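Lmo0305 protein (Listeria monocytogenes, PDB 3PJ0) belongs to the beta-eliminating lyase family of pyridoxal-phosphate-dependent proteins and carries its cofactor covalently bound within an aminotransferase-like fold. Local coordinates at residues R81-R86 with F199-V204; V92-H95 with H99-I102; E101-D106 with Q147-G152; R180-T185 with Y251-R256. All blocks are in the same frame, centred on the assembly; numbering follows the deposited sequence.

How the contacts relate
The four contacts lie around the mixed seven-stranded sheet of the cofactor-binding domain. Contacts 2 and 3 are the closest pair, with centres about 8 Å apart; they share E101 and I102, and H99 of contact 2 probably hydrogen-bonds E104 of contact 3 (ND1 to OE2, 2.8 Å). Contact 1 reaches the sheet from another helix, its centre about 14 Å from that of contact 2. It touches contact 4 along strand 201-205, where V204 CG2 packs on W182 CZ2 at 3.7 Å. Contact 3 meets contact 4 through R148 and R180, and R180 of contact 4 hydrogen-bonds O3 of the cofactor-modified lysine at position 208, linking this network to the pyridoxal-phosphate site.

Contact 1 of 4, residues R81-R86 with F199-V204; sequences RIWADR and FDSVYV
W83 and S201 are joined by the one hydrogen bond between 81-86 and 199-204. The indole N-H of W83 points at the serine hydroxyl, NE1 to OG being 3.0 Å, and the bond is practically straight at 179°. OG lies in the plane of the indole, so the ring presents its edge and not a face. On the serine, chi1 of 56° turns OG toward the indole N-H. The hydroxyl has a second partner in H175 ND1, and this buried oxygen is therefore gripped by two side chains, one from a helix and one from the adjacent strand.

Apolar contact comes from the neighbouring residue. CB of D200 approaches the benzene half of the indole obliquely, 3.7 Å from W83 CZ2, while the carboxylate is engaged elsewhere, with OD2 accepting a bond from the backbone N of L174.

The charged pairs of 81-86 do not cross to 199-204: within the helix R81 NE and D85 OD1 form a salt bridge of 3.0 Å, and R86 pairs with E227 of helix 222-234.

W83 projects from helix 72-87 near its C-terminal end and meets the first residue of strand 201-205. Its indole also stacks with F224 of helix 222-234 and touches S173 of strand 173-178, which runs parallel to 201-205, so that one tryptophan joins two helices to two central strands of the sheet.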
# COMPACT_ATOMS: atom_id res chain seq x y z
N ARG A 81 -11.18 -13.83 5.83
CA ARG A 81 -10.68 -14.26 7.17
C ARG A 81 -11.62 -13.85 8.32
O ARG A 81 -11.88 -14.63 9.23
CB ARG A 81 -9.25 -13.75 7.42
CG ARG A 81 -8.69 -14.12 8.83
CD ARG A 81 -8.66 -15.60 9.12
NE ARG A 81 -8.23 -15.82 10.49
CZ ARG A 81 -6.96 -15.92 10.89
NH1 ARG A 81 -5.96 -15.91 10.01
NH2 ARG A 81 -6.70 -16.05 12.19
N ILE A 82 -12.11 -12.61 8.29
CA ILE A 82 -13.02 -12.17 9.32
C ILE A 82 -14.26 -13.07 9.35
O ILE A 82 -14.65 -13.54 10.42
CB ILE A 82 -13.41 -10.70 9.11
CG1 ILE A 82 -12.19 -9.81 9.27
CG2 ILE A 82 -14.54 -10.25 10.10
CD1 ILE A 82 -12.37 -8.35 8.79
N TRP A 83 -14.87 -13.35 8.18
CA TRP A 83 -16.05 -14.22 8.16
C TRP A 83 -15.69 -15.66 8.56
O TRP A 83 -16.48 -16.30 9.21
CB TRP A 83 -16.78 -14.17 6.82
CG TRP A 83 -17.35 -12.82 6.47
CD1 TRP A 83 -17.15 -12.13 5.32
CD2 TRP A 83 -18.15 -11.97 7.31
NE1 TRP A 83 -17.79 -10.93 5.37
CE2 TRP A 83 -18.40 -10.80 6.58
CE3 TRP A 83 -18.69 -12.10 8.60
CZ2 TRP A 83 -19.18 -9.75 7.08
CZ3 TRP A 83 -19.45 -11.04 9.12
CH2 TRP A 83 -19.69 -9.90 8.36
N ALA A 84 -14.50 -16.15 8.20
CA ALA A 84 -14.07 -17.49 8.61
C ALA A 84 -13.99 -17.59 10.14
O ALA A 84 -14.42 -18.60 10.75
CB ALA A 84 -12.73 -17.87 7.96
N ASP A 85 -13.43 -16.55 10.76
CA ASP A 85 -13.36 -16.48 12.22
C ASP A 85 -14.74 -16.43 12.88
O ASP A 85 -14.94 -17.09 13.88
CB ASP A 85 -12.54 -15.29 12.67
CG ASP A 85 -11.03 -15.50 12.48
OD1 ASP A 85 -10.57 -16.63 12.20
OD2 ASP A 85 -10.32 -14.49 12.65
N ARG A 86 -15.67 -15.64 12.35
CA ARG A 86 -17.04 -15.56 12.88
C ARG A 86 -17.78 -16.90 12.82
O ARG A 86 -18.53 -17.26 13.75
CB ARG A 86 -17.90 -14.54 12.10
CG ARG A 86 -17.48 -13.11 12.15
CD ARG A 86 -17.55 -12.48 13.55
NE ARG A 86 -17.17 -11.08 13.41
CZ ARG A 86 -18.00 -10.10 13.07
NH1 ARG A 86 -19.30 -10.33 12.86
NH2 ARG A 86 -17.53 -8.87 12.93
N PHE A 199 -25.49 -8.25 0.31
CA PHE A 199 -24.21 -8.76 0.76
C PHE A 199 -23.87 -8.31 2.16
O PHE A 199 -24.27 -7.24 2.58
CB PHE A 199 -23.09 -8.24 -0.19
CG PHE A 199 -23.18 -8.82 -1.58
CD1 PHE A 199 -22.53 -10.01 -1.88
CD2 PHE A 199 -23.92 -8.18 -2.56
CE1 PHE A 199 -22.60 -10.57 -3.16
CE2 PHE A 199 -24.01 -8.73 -3.86
CZ PHE A 199 -23.34 -9.92 -4.15
N ASP A 200 -23.14 -9.14 2.87
CA ASP A 200 -22.61 -8.79 4.17
C ASP A 200 -21.46 -7.79 4.08
O ASP A 200 -21.32 -6.94 4.94
CB ASP A 200 -22.10 -10.06 4.85
CG ASP A 200 -23.21 -10.96 5.25
OD1 ASP A 200 -23.91 -10.58 6.21
OD2 ASP A 200 -23.41 -12.01 4.62
N SER A 201 -20.59 -7.97 3.10
CA SER A 201 -19.46 -7.07 2.92
C SER A 201 -19.21 -6.84 1.44
O SER A 201 -19.65 -7.62 0.59
CB SER A 201 -18.19 -7.62 3.63
OG SER A 201 -17.86 -8.93 3.18
N VAL A 202 -18.53 -5.75 1.14
CA VAL A 202 -18.23 -5.40 -0.26
C VAL A 202 -16.90 -4.68 -0.39
O VAL A 202 -16.53 -3.83 0.43
CB VAL A 202 -19.35 -4.53 -0.87
CG1 VAL A 202 -19.74 -3.38 0.08
CG2 VAL A 202 -18.96 -4.01 -2.31
N TYR A 203 -16.23 -4.99 -1.49
CA TYR A 203 -15.01 -4.36 -1.92
C TYR A 203 -15.27 -3.65 -3.24
O TYR A 203 -15.89 -4.24 -4.13
CB TYR A 203 -13.90 -5.40 -2.11
CG TYR A 203 -12.98 -5.07 -3.27
CD1 TYR A 203 -12.19 -3.93 -3.25
CD2 TYR A 203 -12.93 -5.89 -4.39
CE1 TYR A 203 -11.39 -3.58 -4.33
CE2 TYR A 203 -12.08 -5.61 -5.45
CZ TYR A 203 -11.32 -4.44 -5.44
OH TYR A 203 -10.50 -4.15 -6.52
N VAL A 204 -14.86 -2.39 -3.33
CA VAL A 204 -14.92 -1.62 -4.57
C VAL A 204 -13.53 -1.01 -4.91
O VAL A 204 -12.75 -0.65 -4.02
CB VAL A 204 -16.04 -0.51 -4.56
CG1 VAL A 204 -17.43 -1.14 -4.48
CG2 VAL A 204 -15.82 0.50 -3.43

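Contact 2 of 4, residues V92-H95 with H99-I102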
# COMPACT_ATOMS: atom_id res chain seq x y z
N VAL A 92 -14.12 -21.46 2.00
CA VAL A 92 -14.95 -20.45 1.30
C VAL A 92 -15.28 -21.00 -0.08
O VAL A 92 -14.71 -22.02 -0.48
CB VAL A 92 -14.27 -19.08 1.17
CG1 VAL A 92 -13.92 -18.54 2.54
CG2 VAL A 92 -13.01 -19.14 0.29
N ALA A 93 -16.17 -20.33 -0.81
CA ALA A 93 -16.52 -20.79 -2.14
C ALA A 93 -16.64 -19.63 -3.12
O ALA A 93 -17.16 -18.56 -2.78
CB ALA A 93 -17.84 -21.63 -2.13
N TYR A 94 -16.12 -19.83 -4.31
CA TYR A 94 -16.20 -18.83 -5.34
C TYR A 94 -15.92 -19.41 -6.74
O TYR A 94 -15.55 -20.57 -6.88
CB TYR A 94 -15.27 -17.67 -5.04
CG TYR A 94 -13.79 -17.97 -4.76
CD1 TYR A 94 -13.04 -18.84 -5.54
CD2 TYR A 94 -13.10 -17.26 -3.74
CE1 TYR A 94 -11.66 -19.05 -5.29
CE2 TYR A 94 -11.75 -17.44 -3.50
CZ TYR A 94 -11.03 -18.33 -4.26
OH TYR A 94 -9.68 -18.48 -3.98
N HIS A 95 -16.10 -18.57 -7.77
CA HIS A 95 -15.87 -18.98 -9.14
C HIS A 95 -14.38 -19.40 -9.31
O HIS A 95 -13.49 -18.81 -8.69
CB HIS A 95 -16.19 -17.81 -10.08
CG HIS A 95 -16.19 -18.18 -11.54
ND1 HIS A 95 -15.05 -18.20 -12.30
CD2 HIS A 95 -17.21 -18.52 -12.37
CE1 HIS A 95 -15.35 -18.56 -13.54
NE2 HIS A 95 -16.66 -18.77 -13.61
N HIS A 99 -10.37 -13.54 -8.53
CA HIS A 99 -9.08 -12.85 -8.51
C HIS A 99 -8.22 -13.47 -7.41
O HIS A 99 -7.00 -13.58 -7.55
CB HIS A 99 -9.30 -11.35 -8.31
CG HIS A 99 -8.09 -10.50 -8.51
ND1 HIS A 99 -7.18 -10.25 -7.50
CD2 HIS A 99 -7.68 -9.78 -9.58
CE1 HIS A 99 -6.24 -9.42 -7.95
NE2 HIS A 99 -6.52 -9.11 -9.20
N LEU A 100 -8.87 -13.87 -6.33
CA LEU A 100 -8.20 -14.51 -5.21
C LEU A 100 -7.52 -15.84 -5.58
O LEU A 100 -6.47 -16.19 -5.07
CB LEU A 100 -9.19 -14.78 -4.06
CG LEU A 100 -9.83 -13.66 -3.19
CD1 LEU A 100 -8.86 -13.17 -2.18
CD2 LEU A 100 -10.53 -12.49 -3.97
N GLU A 101 -8.14 -16.56 -6.51
CA GLU A 101 -7.65 -17.87 -6.88
C GLU A 101 -6.49 -17.83 -7.87
O GLU A 101 -5.58 -18.66 -7.78
CB GLU A 101 -8.79 -18.67 -7.50
CG GLU A 101 -8.47 -20.11 -7.81
CD GLU A 101 -8.25 -20.96 -6.56
OE1 GLU A 101 -8.56 -20.50 -5.43
OE2 GLU A 101 -7.78 -22.11 -6.72
N ILE A 102 -6.53 -16.86 -8.79
CA ILE A 102 -5.54 -16.84 -9.88
C ILE A 102 -4.60 -15.64 -10.02
O ILE A 102 -3.58 -15.76 -10.71
CB ILE A 102 -6.25 -17.07 -11.26
CG1 ILE A 102 -7.15 -15.90 -11.63
CG2 ILE A 102 -7.07 -18.40 -11.23
CD1 ILE A 102 -7.75 -16.03 -13.04
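Strand 91-94 of the large mixed sheet and the short helix 99-102 that follows it are joined where Y94 meets L100 and E101, a local strand-to-helix connection of the cofactor-binding domain. The Y94 phenol donates to E101 OE1 over 2.7 Å from OH, using the anti lone pair of that oxygen, the one turned away from OE2. OE1 lies at the ring edge, also 3.4 Å from Y94 CE1, and the carboxylate plane is turned 66° from the ring. In E101, CG anti to the backbone N (chi1 -174°) and a bend at chi2 bring OE1 to the hydroxyl. Its CB packs separately, 3.6 Å from Y94 CE1. L100 adds an apolar contact on the other ortho carbon of the phenol, its CB 3.7 Å from Y94 CE2, before the rest of its side chain turns away. The other carboxylate oxygen, OE2, makes a salt bridge to K109. With one oxygen held by a buried phenol and the other by a lysine, the carboxylate is probably restrained in rotation, and both partners would be expected to favour its negatively charged form.

Contact 3 of 4, residues E101-D106 with Q147-G152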
# COMPACT_ATOMS: atom_id res chain seq x y z
N GLU A 101 -8.14 -16.56 -6.51
CA GLU A 101 -7.65 -17.87 -6.88
C GLU A 101 -6.49 -17.83 -7.87
O GLU A 101 -5.58 -18.66 -7.78
CB GLU A 101 -8.79 -18.67 -7.50
CG GLU A 101 -8.47 -20.11 -7.81
CD GLU A 101 -8.25 -20.96 -6.56
OE1 GLU A 101 -8.56 -20.50 -5.43
OE2 GLU A 101 -7.78 -22.11 -6.72
N ILE A 102 -6.53 -16.86 -8.79
CA ILE A 102 -5.54 -16.84 -9.88
C ILE A 102 -4.60 -15.64 -10.02
O ILE A 102 -3.58 -15.76 -10.71
CB ILE A 102 -6.25 -17.07 -11.26
CG1 ILE A 102 -7.15 -15.90 -11.63
CG2 ILE A 102 -7.07 -18.40 -11.23
CD1 ILE A 102 -7.75 -16.03 -13.04
N HIS A 103 -4.92 -14.50 -9.41
CA HIS A 103 -4.11 -13.30 -9.61
C HIS A 103 -3.39 -12.74 -8.38
O HIS A 103 -2.82 -11.66 -8.46
CB HIS A 103 -4.93 -12.16 -10.23
CG HIS A 103 -5.46 -12.45 -11.60
ND1 HIS A 103 -4.65 -12.78 -12.67
CD2 HIS A 103 -6.72 -12.38 -12.10
CE1 HIS A 103 -5.39 -12.93 -13.75
NE2 HIS A 103 -6.66 -12.71 -13.43
N GLU A 104 -3.34 -13.49 -7.28
CA GLU A 104 -2.73 -12.98 -6.06
C GLU A 104 -1.61 -13.88 -5.52
O GLU A 104 -1.29 -13.85 -4.32
CB GLU A 104 -3.82 -12.71 -5.02
CG GLU A 104 -4.89 -11.70 -5.47
CD GLU A 104 -6.05 -11.60 -4.46
OE1 GLU A 104 -5.90 -12.03 -3.31
OE2 GLU A 104 -7.12 -11.09 -4.84
N GLN A 105 -1.00 -14.66 -6.41
CA GLN A 105 0.08 -15.57 -6.02
C GLN A 105 -0.32 -16.45 -4.82
O GLN A 105 0.50 -16.74 -3.96
CB GLN A 105 1.39 -14.81 -5.72
CG GLN A 105 2.07 -14.22 -6.94
CD GLN A 105 2.72 -15.26 -7.83
OE1 GLN A 105 2.82 -16.44 -7.49
NE2 GLN A 105 3.18 -14.82 -9.00
N ASP A 106 -1.60 -16.86 -4.78
CA ASP A 106 -2.12 -17.78 -3.75
C ASP A 106 -2.11 -17.19 -2.34
O ASP A 106 -2.05 -17.93 -1.34
CB ASP A 106 -1.33 -19.09 -3.77
CG ASP A 106 -1.14 -19.63 -5.17
OD1 ASP A 106 -2.15 -19.82 -5.89
OD2 ASP A 106 0.03 -19.82 -5.55
N GLN A 147 -18.44 -11.03 -13.90
CA GLN A 147 -17.34 -12.00 -13.87
C GLN A 147 -16.40 -11.66 -15.01
O GLN A 147 -16.61 -12.07 -16.16
CB GLN A 147 -17.85 -13.44 -13.99
CG GLN A 147 -16.79 -14.47 -13.63
CD GLN A 147 -16.64 -14.65 -12.12
OE1 GLN A 147 -17.61 -15.01 -11.45
NE2 GLN A 147 -15.44 -14.41 -11.58
N ARG A 148 -15.38 -10.90 -14.68
CA ARG A 148 -14.47 -10.36 -15.70
C ARG A 148 -13.76 -11.38 -16.59
O ARG A 148 -13.66 -11.17 -17.80
CB ARG A 148 -13.43 -9.48 -15.02
CG ARG A 148 -12.39 -8.86 -15.96
CD ARG A 148 -11.08 -9.69 -16.06
NE ARG A 148 -10.08 -8.89 -16.76
CZ ARG A 148 -8.75 -8.97 -16.64
NH1 ARG A 148 -8.16 -9.86 -15.86
NH2 ARG A 148 -7.99 -8.14 -17.35
N GLU A 149 -13.28 -12.47 -16.01
CA GLU A 149 -12.50 -13.45 -16.78
C GLU A 149 -13.31 -14.19 -17.85
O GLU A 149 -12.74 -14.80 -18.75
CB GLU A 149 -11.80 -14.45 -15.86
CG GLU A 149 -10.81 -13.79 -14.92
CD GLU A 149 -9.51 -13.31 -15.55
OE1 GLU A 149 -9.09 -13.84 -16.59
OE2 GLU A 149 -8.89 -12.41 -14.95
N ILE A 150 -14.64 -14.12 -17.75
CA ILE A 150 -15.48 -14.75 -18.78
C ILE A 150 -16.19 -13.67 -19.64
O ILE A 150 -17.21 -13.90 -20.26
CB ILE A 150 -16.43 -15.84 -18.21
CG1 ILE A 150 -17.39 -15.29 -17.16
CG2 ILE A 150 -15.62 -16.96 -17.60
CD1 ILE A 150 -18.41 -16.32 -16.74
N GLY A 151 -15.61 -12.48 -19.65
CA GLY A 151 -16.09 -11.41 -20.49
C GLY A 151 -16.93 -10.36 -19.83
O GLY A 151 -17.41 -9.47 -20.51
N GLY A 152 -17.11 -10.46 -18.52
CA GLY A 152 -17.95 -9.50 -17.80
C GLY A 152 -19.39 -9.99 -17.85
O GLY A 152 -20.30 -9.28 -18.34
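The backbones of 101-106 and 147-152 stay well apart, the nearest CA atoms, those of I102 and E149, being 10.4 Å from each other, and side chains span the gap. H103, just past the end of helix 99-102, and E149, in a short 3-10 segment, extend from opposite directions. The imidazole N-H of H103 donates to E149 OE2, with NE2 and OE2 2.7 Å apart and an angle of 163° at the hydrogen. The acceptor lies in the imidazole plane, whereas the donor stands well above the carboxylate plane. R148 NH1 reaches the same oxygen from the opposite face in a 2.8 Å salt bridge. OE2 thus takes two donors, one on each face, an arrangement that would favour a charged carboxylate and help to fix its rotation. The bend of R148 at chi2 (-95°) lays its guanidinium beside the carboxylate of E149, with NH1 toward OE2, and R148 NE has a further partner in E333.

I102 makes a looser van der Waals contact, its CD1 4.1 Å from the carboxylate carbon CD of E149, while its CG1 lies over one face of the H103 imidazole, toward the rim.

The loop 147-152 follows strand 140-144 and precedes helix 157-170. Away from that loop, 101-106 meets helix 222-234 of the second subunit, whose R233 and R234 hydrogen-bond the carbonyl O atoms of H103 and Q105.

Contact 4 of 4, residues R180-T185 with Y251-R256; sequences RLWEIT and YYFEKR
W182 and F253 form a T-shaped (edge-to-face) aromatic pair, which joins the loop after strand 173-178 of the pyridoxal-phosphate-binding fold to helix 243-256. The edge of the F253 phenyl is directed at a face of the six-membered ring of W182; the centroids are 4.9 Å apart and the planes stand at 73°. Nearly all the contact passes through one atom. F253 CE1 sits over the benzene half of the indole, 3.7 Å from W182 CH2 and only slightly farther from the other five carbons of that ring, so a single C-H edge is set against the aromatic face. F253 gets there with CG anti to the backbone N (chi1 -178°), which swings the phenyl out from the helix toward the indole.

This buried part is tightly enclosed. I60 of helix 48-61 touches both rings, and M260 of helix 260-275 packs on W182. The indole NE1, which takes no part in the aromatic pair, hydrogen-bonds the backbone O of S205, at the end of strand 201-205, tying the tryptophan to the sheet as well.

The outer side of helix 243-256 is looser and more polar. E254, exposed, pairs with K56, and the partly exposed Y251 hydrogen-bonds E30. Neither residue approaches 180-185, and the two backbones remain distant even at their closest, 9.6 Å between the CA atoms of W182 and F253. The phenyl tip has only a marginal share in the contact: F253 CZ lies 4.1 Å from W182 CZ3.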
# COMPACT_ATOMS: atom_id res chain seq x y z
N ARG A 180 -15.61 -3.96 -10.18
CA ARG A 180 -16.31 -3.29 -11.30
C ARG A 180 -17.78 -3.05 -10.99
O ARG A 180 -18.65 -3.12 -11.86
CB ARG A 180 -16.15 -4.13 -12.57
CG ARG A 180 -14.71 -4.18 -13.10
CD ARG A 180 -14.49 -5.20 -14.23
NE ARG A 180 -13.07 -5.16 -14.63
CZ ARG A 180 -12.08 -5.76 -13.97
NH1 ARG A 180 -12.31 -6.52 -12.90
NH2 ARG A 180 -10.84 -5.63 -14.40
N LEU A 181 -18.08 -2.78 -9.72
CA LEU A 181 -19.48 -2.51 -9.35
C LEU A 181 -20.11 -1.31 -10.06
O LEU A 181 -21.28 -1.37 -10.48
CB LEU A 181 -19.59 -2.25 -7.84
CG LEU A 181 -21.00 -1.89 -7.33
CD1 LEU A 181 -22.02 -3.05 -7.55
CD2 LEU A 181 -20.87 -1.51 -5.84
N TRP A 182 -19.39 -0.22 -10.15
CA TRP A 182 -19.92 1.02 -10.69
C TRP A 182 -20.42 0.81 -12.13
O TRP A 182 -21.43 1.36 -12.55
CB TRP A 182 -18.87 2.12 -10.68
CG TRP A 182 -18.06 2.21 -9.37
CD1 TRP A 182 -16.73 1.97 -9.24
CD2 TRP A 182 -18.52 2.55 -8.05
NE1 TRP A 182 -16.32 2.16 -7.95
CE2 TRP A 182 -17.40 2.49 -7.19
CE3 TRP A 182 -19.77 2.88 -7.51
CZ2 TRP A 182 -17.49 2.75 -5.81
CZ3 TRP A 182 -19.86 3.14 -6.15
CH2 TRP A 182 -18.72 3.09 -5.32
N GLU A 183 -19.69 -0.02 -12.86
CA GLU A 183 -19.98 -0.30 -14.25
C GLU A 183 -21.26 -1.11 -14.52
O GLU A 183 -21.72 -1.13 -15.67
CB GLU A 183 -18.81 -1.08 -14.87
CG GLU A 183 -17.49 -0.36 -14.92
CD GLU A 183 -16.57 -0.56 -13.73
OE1 GLU A 183 -17.00 -0.36 -12.59
OE2 GLU A 183 -15.37 -0.85 -13.96
N ILE A 184 -21.80 -1.79 -13.51
CA ILE A 184 -22.99 -2.64 -13.70
C ILE A 184 -24.35 -2.02 -13.29
O ILE A 184 -25.40 -2.56 -13.62
CB ILE A 184 -22.82 -4.03 -13.00
CG1 ILE A 184 -22.91 -3.94 -11.46
CG2 ILE A 184 -21.53 -4.69 -13.43
CD1 ILE A 184 -22.80 -5.26 -10.75
N THR A 185 -24.35 -0.88 -12.62
CA THR A 185 -25.63 -0.28 -12.21
C THR A 185 -26.52 0.07 -13.41
O THR A 185 -27.73 -0.12 -13.34
CB THR A 185 -25.46 0.89 -11.22
OG1 THR A 185 -24.84 2.00 -11.86
CG2 THR A 185 -24.62 0.46 -10.03
N TYR A 251 -11.37 12.27 -6.74
CA TYR A 251 -11.42 13.12 -7.94
C TYR A 251 -12.01 12.38 -9.14
O TYR A 251 -12.95 12.87 -9.77
CB TYR A 251 -10.00 13.67 -8.31
CG TYR A 251 -9.99 14.48 -9.56
CD1 TYR A 251 -10.42 15.82 -9.56
CD2 TYR A 251 -9.55 13.93 -10.77
CE1 TYR A 251 -10.42 16.57 -10.71
CE2 TYR A 251 -9.57 14.68 -11.92
CZ TYR A 251 -10.01 16.01 -11.88
OH TYR A 251 -10.04 16.77 -13.03
N TYR A 252 -11.42 11.22 -9.46
CA TYR A 252 -11.85 10.44 -10.63
C TYR A 252 -13.22 9.81 -10.41
O TYR A 252 -14.00 9.67 -11.38
CB TYR A 252 -10.76 9.43 -11.06
CG TYR A 252 -9.61 10.19 -11.64
CD1 TYR A 252 -9.76 10.83 -12.86
CD2 TYR A 252 -8.41 10.36 -10.96
CE1 TYR A 252 -8.76 11.55 -13.40
CE2 TYR A 252 -7.37 11.11 -11.51
CZ TYR A 252 -7.57 11.73 -12.72
OH TYR A 252 -6.62 12.51 -13.35
N PHE A 253 -13.55 9.50 -9.15
CA PHE A 253 -14.93 9.03 -8.88
C PHE A 253 -15.94 10.12 -9.29
O PHE A 253 -16.92 9.86 -10.01
CB PHE A 253 -15.11 8.66 -7.40
CG PHE A 253 -16.45 8.14 -7.07
CD1 PHE A 253 -16.74 6.82 -7.24
CD2 PHE A 253 -17.44 8.99 -6.61
CE1 PHE A 253 -18.06 6.33 -6.98
CE2 PHE A 253 -18.75 8.50 -6.32
CZ PHE A 253 -19.03 7.16 -6.50
N GLU A 254 -15.71 11.36 -8.87
CA GLU A 254 -16.67 12.42 -9.19
C GLU A 254 -16.66 12.76 -10.68
O GLU A 254 -17.70 13.06 -11.26
CB GLU A 254 -16.44 13.67 -8.32
CG GLU A 254 -16.80 13.48 -6.87
CD GLU A 254 -18.30 13.25 -6.67
OE1 GLU A 254 -19.10 13.87 -7.39
OE2 GLU A 254 -18.67 12.46 -5.79
N LYS A 255 -15.48 12.65 -11.30
CA LYS A 255 -15.35 12.92 -12.71
C LYS A 255 -16.03 11.89 -13.57
O LYS A 255 -16.62 12.26 -14.56
CB LYS A 255 -13.87 12.94 -13.12
CG LYS A 255 -13.60 13.15 -14.62
CD LYS A 255 -12.08 13.08 -14.83
CE LYS A 255 -11.69 13.08 -16.27
NZ LYS A 255 -11.88 14.43 -16.95
N ARG A 256 -16.00 10.61 -13.19
CA ARG A 256 -16.49 9.56 -14.08
C ARG A 256 -17.70 8.73 -13.65
O ARG A 256 -18.26 8.04 -14.49
CB ARG A 256 -15.35 8.63 -14.45
CG ARG A 256 -14.17 9.33 -15.12
CD ARG A 256 -13.20 8.36 -15.76
NE ARG A 256 -12.13 9.03 -16.49
CZ ARG A 256 -10.83 9.03 -16.19
NH1 ARG A 256 -10.35 8.35 -15.15
NH2 ARG A 256 -9.98 9.68 -16.99